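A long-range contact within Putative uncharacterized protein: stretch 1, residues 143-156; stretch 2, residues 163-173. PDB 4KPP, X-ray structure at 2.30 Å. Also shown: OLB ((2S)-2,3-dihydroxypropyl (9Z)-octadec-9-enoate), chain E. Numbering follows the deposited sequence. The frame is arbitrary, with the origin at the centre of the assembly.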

# COMPACT_ATOMS: atom_id res chain seq x y z
N PHE A 143 7.68 -0.08 15.38
CA PHE A 143 6.86 -0.27 16.57
C PHE A 143 5.41 -0.57 16.22
O PHE A 143 4.81 -1.52 16.74
CB PHE A 143 6.94 0.97 17.45
CG PHE A 143 6.07 0.92 18.68
CD1 PHE A 143 6.52 0.28 19.82
CD2 PHE A 143 4.82 1.51 18.68
CE1 PHE A 143 5.72 0.23 20.96
CE2 PHE A 143 4.02 1.46 19.80
CZ PHE A 143 4.47 0.82 20.94
N PHE A 144 4.83 0.24 15.34
CA PHE A 144 3.44 0.08 14.97
C PHE A 144 3.21 -1.14 14.09
O PHE A 144 2.14 -1.75 14.13
CB PHE A 144 2.89 1.34 14.30
CG PHE A 144 2.49 2.39 15.28
CD1 PHE A 144 1.27 2.31 15.93
CD2 PHE A 144 3.33 3.45 15.57
CE1 PHE A 144 0.89 3.27 16.85
CE2 PHE A 144 2.95 4.42 16.48
CZ PHE A 144 1.73 4.32 17.12
N LEU A 145 4.22 -1.50 13.31
CA LEU A 145 4.18 -2.71 12.50
C LEU A 145 4.13 -3.93 13.41
O LEU A 145 3.41 -4.89 13.14
CB LEU A 145 5.40 -2.78 11.59
CG LEU A 145 5.16 -2.83 10.08
CD1 LEU A 145 3.87 -2.11 9.71
CD2 LEU A 145 6.35 -2.22 9.35
N PHE A 146 4.89 -3.88 14.49
CA PHE A 146 4.93 -4.97 15.45
C PHE A 146 3.59 -5.13 16.17
O PHE A 146 3.11 -6.24 16.34
CB PHE A 146 6.06 -4.76 16.45
CG PHE A 146 6.39 -5.97 17.27
CD1 PHE A 146 6.76 -7.16 16.67
CD2 PHE A 146 6.34 -5.91 18.66
CE1 PHE A 146 7.06 -8.27 17.42
CE2 PHE A 146 6.65 -7.03 19.42
CZ PHE A 146 7.01 -8.21 18.80
N LEU A 147 3.00 -4.02 16.59
CA LEU A 147 1.72 -4.06 17.29
C LEU A 147 0.57 -4.52 16.39
O LEU A 147 -0.30 -5.28 16.82
CB LEU A 147 1.38 -2.69 17.89
CG LEU A 147 2.24 -2.21 19.06
CD1 LEU A 147 1.56 -1.04 19.76
CD2 LEU A 147 2.52 -3.34 20.04
N ALA A 148 0.57 -4.04 15.15
CA ALA A 148 -0.45 -4.42 14.18
C ALA A 148 -0.35 -5.91 13.86
O ALA A 148 -1.37 -6.59 13.73
CB ALA A 148 -0.31 -3.59 12.91
N THR A 149 0.87 -6.40 13.75
CA THR A 149 1.11 -7.80 13.41
C THR A 149 0.69 -8.73 14.55
O THR A 149 0.04 -9.75 14.32
CB THR A 149 2.58 -8.05 13.04
OG1 THR A 149 2.91 -7.27 11.88
CG2 THR A 149 2.82 -9.51 12.75
N LEU A 150 1.06 -8.37 15.78
CA LEU A 150 0.66 -9.13 16.95
C LEU A 150 -0.86 -9.18 17.07
O LEU A 150 -1.43 -10.20 17.45
CB LEU A 150 1.26 -8.54 18.22
CG LEU A 150 2.78 -8.66 18.37
CD1 LEU A 150 3.22 -8.15 19.73
CD2 LEU A 150 3.23 -10.09 18.15
N TYR A 151 -1.51 -8.07 16.74
CA TYR A 151 -2.96 -8.03 16.79
C TYR A 151 -3.58 -8.83 15.66
O TYR A 151 -4.62 -9.47 15.84
CB TYR A 151 -3.48 -6.59 16.76
CG TYR A 151 -4.93 -6.49 17.16
CD1 TYR A 151 -5.29 -6.35 18.50
CD2 TYR A 151 -5.94 -6.55 16.21
CE1 TYR A 151 -6.62 -6.27 18.87
CE2 TYR A 151 -7.27 -6.47 16.58
CZ TYR A 151 -7.61 -6.33 17.91
OH TYR A 151 -8.93 -6.25 18.27
N ALA A 152 -2.94 -8.81 14.49
CA ALA A 152 -3.45 -9.52 13.32
C ALA A 152 -3.39 -11.04 13.50
O ALA A 152 -4.14 -11.77 12.85
CB ALA A 152 -2.70 -9.09 12.07
N PHE A 153 -2.51 -11.50 14.38
CA PHE A 153 -2.43 -12.93 14.68
C PHE A 153 -3.66 -13.43 15.44
O PHE A 153 -3.87 -14.64 15.56
CB PHE A 153 -1.17 -13.25 15.50
CG PHE A 153 0.05 -13.48 14.67
CD1 PHE A 153 0.09 -14.49 13.72
CD2 PHE A 153 1.19 -12.69 14.84
CE1 PHE A 153 1.22 -14.70 12.95
CE2 PHE A 153 2.31 -12.90 14.07
CZ PHE A 153 2.33 -13.91 13.13
N THR A 154 -4.47 -12.51 15.94
CA THR A 154 -5.67 -12.88 16.69
C THR A 154 -6.87 -13.03 15.76
O THR A 154 -7.95 -13.43 16.20
CB THR A 154 -6.00 -11.85 17.79
OG1 THR A 154 -6.39 -10.61 17.19
CG2 THR A 154 -4.80 -11.63 18.69
N LEU A 155 -6.67 -12.73 14.49
CA LEU A 155 -7.75 -12.81 13.50
C LEU A 155 -8.08 -14.23 12.98
O LEU A 155 -9.25 -14.59 12.91
CB LEU A 155 -7.52 -11.83 12.34
CG LEU A 155 -7.37 -10.36 12.75
CD1 LEU A 155 -7.25 -9.47 11.52
CD2 LEU A 155 -8.53 -9.93 13.64
N PRO A 156 -7.05 -15.02 12.61
CA PRO A 156 -7.37 -16.38 12.13
C PRO A 156 -7.95 -17.26 13.23
O PRO A 156 -8.66 -18.22 12.93
CB PRO A 156 -6.00 -16.93 11.70
CG PRO A 156 -5.16 -15.72 11.46
CD PRO A 156 -5.61 -14.73 12.47
C1 OLB E . -7.44 -8.58 22.14
C2 OLB E . -6.13 -9.29 22.17
C3 OLB E . -5.07 -8.39 21.62
C4 OLB E . -3.75 -8.73 22.25
C5 OLB E . -2.82 -9.23 21.20
O19 OLB E . -7.60 -7.57 22.79
O20 OLB E . -8.48 -9.07 21.38
C21 OLB E . -9.70 -8.43 21.43
C22 OLB E . -10.49 -8.81 20.22
O23 OLB E . -9.93 -9.95 19.67
C24 OLB E . -11.90 -9.07 20.61
C6 OLB E . -2.21 -8.08 20.48
C7 OLB E . -1.36 -7.29 21.41
C8 OLB E . -0.45 -6.41 20.62
C9 OLB E . -1.25 -5.40 19.87
C10 OLB E . -1.64 -4.13 20.54
C11 OLB E . -2.96 -3.50 20.24
C12 OLB E . -3.22 -2.44 21.25
C13 OLB E . -4.68 -2.17 21.36
C14 OLB E . -5.37 -3.33 22.01
C15 OLB E . -6.82 -3.02 22.11
C16 OLB E . -7.58 -4.21 22.60
C17 OLB E . -7.15 -4.54 23.99
C18 OLB E . -8.34 -4.69 24.87
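Stretch 2 (163-173) PFDALVFVSLY

Stretch 2 is helical throughout, its backbone amides bonding four residues back (Leu172 N to Val168 O, 2.8 Å), and it packs antiparallel to helix 143-152: the axes make 175° and approach to 10.7 Å. The register follows from the closest CA pairs, Phe144 CA to Leu172 CA and Ala148 CA to Phe169 CA, both 7.0 Å.

Tyr151 is the main knob. Its CA-to-CB bond points toward stretch 2, and with chi1 t (-165°) the ring extends among Phe164, Asp165, Val168 and Phe169, so that OH donates a hydrogen bond to Asp165 OD1 at 2.6 Å. Asp165 starts sideways, but chi1 m (-72°) brings its carboxylate within reach. Val168, chi1 t, places CG1 3.9 Å from the Tyr151 ring centroid, only 9° off the normal, a CH-pi contact.

Phe169 is the reciprocal knob, among Ala148, Tyr151, Ala152 and Leu155. Its chi1 m (-75°) carries a sideways CB into a ring lying perpendicular to that of Tyr151, whose edge meets its face with centroids 5.3 Å apart. The small Ala152 leaves CB 4.3 Å from Phe169 CZ, while Leu155 CD1 reaches Phe169 CE2 at 4.0 Å.

Leu172 (m, t) closes the far end: CD2 lies 4.1 Å from Phe144 CD1, and CD1 4.3 Å from Ala148 CB.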

# COMPACT_ATOMS: atom_id res chain seq x y z
N PRO A 163 -16.07 -5.26 14.15
CA PRO A 163 -16.08 -3.79 14.19
C PRO A 163 -15.08 -3.23 15.20
O PRO A 163 -14.55 -2.14 15.00
CB PRO A 163 -17.51 -3.47 14.64
CG PRO A 163 -18.32 -4.59 14.09
CD PRO A 163 -17.44 -5.81 14.15
N PHE A 164 -14.84 -3.97 16.28
CA PHE A 164 -13.87 -3.57 17.29
C PHE A 164 -12.44 -3.72 16.77
O PHE A 164 -11.58 -2.88 17.05
CB PHE A 164 -14.04 -4.37 18.58
CG PHE A 164 -13.06 -3.99 19.66
CD1 PHE A 164 -13.28 -2.88 20.46
CD2 PHE A 164 -11.91 -4.74 19.86
CE1 PHE A 164 -12.38 -2.53 21.44
CE2 PHE A 164 -11.01 -4.39 20.85
CZ PHE A 164 -11.24 -3.29 21.64
N ASP A 165 -12.19 -4.79 16.02
CA ASP A 165 -10.90 -5.00 15.38
C ASP A 165 -10.58 -3.82 14.48
O ASP A 165 -9.47 -3.29 14.52
CB ASP A 165 -10.91 -6.27 14.53
CG ASP A 165 -10.91 -7.53 15.37
OD1 ASP A 165 -10.42 -7.49 16.52
OD2 ASP A 165 -11.38 -8.57 14.87
N ALA A 166 -11.55 -3.41 13.68
CA ALA A 166 -11.39 -2.28 12.78
C ALA A 166 -11.08 -1.02 13.57
O ALA A 166 -10.24 -0.22 13.17
CB ALA A 166 -12.64 -2.09 11.94
N LEU A 167 -11.75 -0.86 14.71
CA LEU A 167 -11.53 0.27 15.60
C LEU A 167 -10.08 0.29 16.09
O LEU A 167 -9.45 1.35 16.15
CB LEU A 167 -12.48 0.20 16.80
CG LEU A 167 -13.11 1.51 17.30
CD1 LEU A 167 -14.02 1.24 18.48
CD2 LEU A 167 -12.05 2.54 17.66
N VAL A 168 -9.55 -0.88 16.42
CA VAL A 168 -8.17 -1.01 16.88
C VAL A 168 -7.19 -0.63 15.77
O VAL A 168 -6.31 0.21 15.97
CB VAL A 168 -7.86 -2.44 17.37
CG1 VAL A 168 -6.39 -2.57 17.75
CG2 VAL A 168 -8.75 -2.79 18.55
N PHE A 169 -7.34 -1.25 14.60
CA PHE A 169 -6.47 -0.99 13.46
C PHE A 169 -6.48 0.48 13.04
O PHE A 169 -5.43 1.05 12.74
CB PHE A 169 -6.86 -1.87 12.27
CG PHE A 169 -6.44 -3.30 12.42
CD1 PHE A 169 -5.10 -3.63 12.50
CD2 PHE A 169 -7.38 -4.32 12.47
CE1 PHE A 169 -4.70 -4.96 12.63
CE2 PHE A 169 -6.99 -5.64 12.61
CZ PHE A 169 -5.65 -5.96 12.69
N VAL A 170 -7.66 1.09 13.03
CA VAL A 170 -7.77 2.51 12.71
C VAL A 170 -7.13 3.36 13.81
O VAL A 170 -6.48 4.37 13.52
CB VAL A 170 -9.25 2.92 12.48
CG1 VAL A 170 -9.38 4.44 12.40
CG2 VAL A 170 -9.79 2.28 11.21
N SER A 171 -7.30 2.95 15.06
CA SER A 171 -6.70 3.65 16.19
C SER A 171 -5.18 3.63 16.10
O SER A 171 -4.52 4.65 16.32
CB SER A 171 -7.15 3.04 17.52
OG SER A 171 -8.54 3.22 17.72
N LEU A 172 -4.62 2.46 15.79
CA LEU A 172 -3.18 2.32 15.65
C LEU A 172 -2.64 3.28 14.60
O LEU A 172 -1.64 3.96 14.83
CB LEU A 172 -2.80 0.88 15.29
CG LEU A 172 -2.85 -0.15 16.42
CD1 LEU A 172 -2.63 -1.55 15.88
CD2 LEU A 172 -1.82 0.19 17.49
N TYR A 173 -3.31 3.35 13.46
CA TYR A 173 -2.87 4.23 12.39
C TYR A 173 -3.03 5.70 12.76
O TYR A 173 -2.15 6.51 12.47
CB TYR A 173 -3.58 3.93 11.07
CG TYR A 173 -3.01 4.73 9.92
CD1 TYR A 173 -1.71 4.50 9.48
CD2 TYR A 173 -3.74 5.72 9.29
CE1 TYR A 173 -1.17 5.22 8.44
CE2 TYR A 173 -3.21 6.46 8.24
CZ TYR A 173 -1.92 6.20 7.83
OH TYR A 173 -1.37 6.92 6.79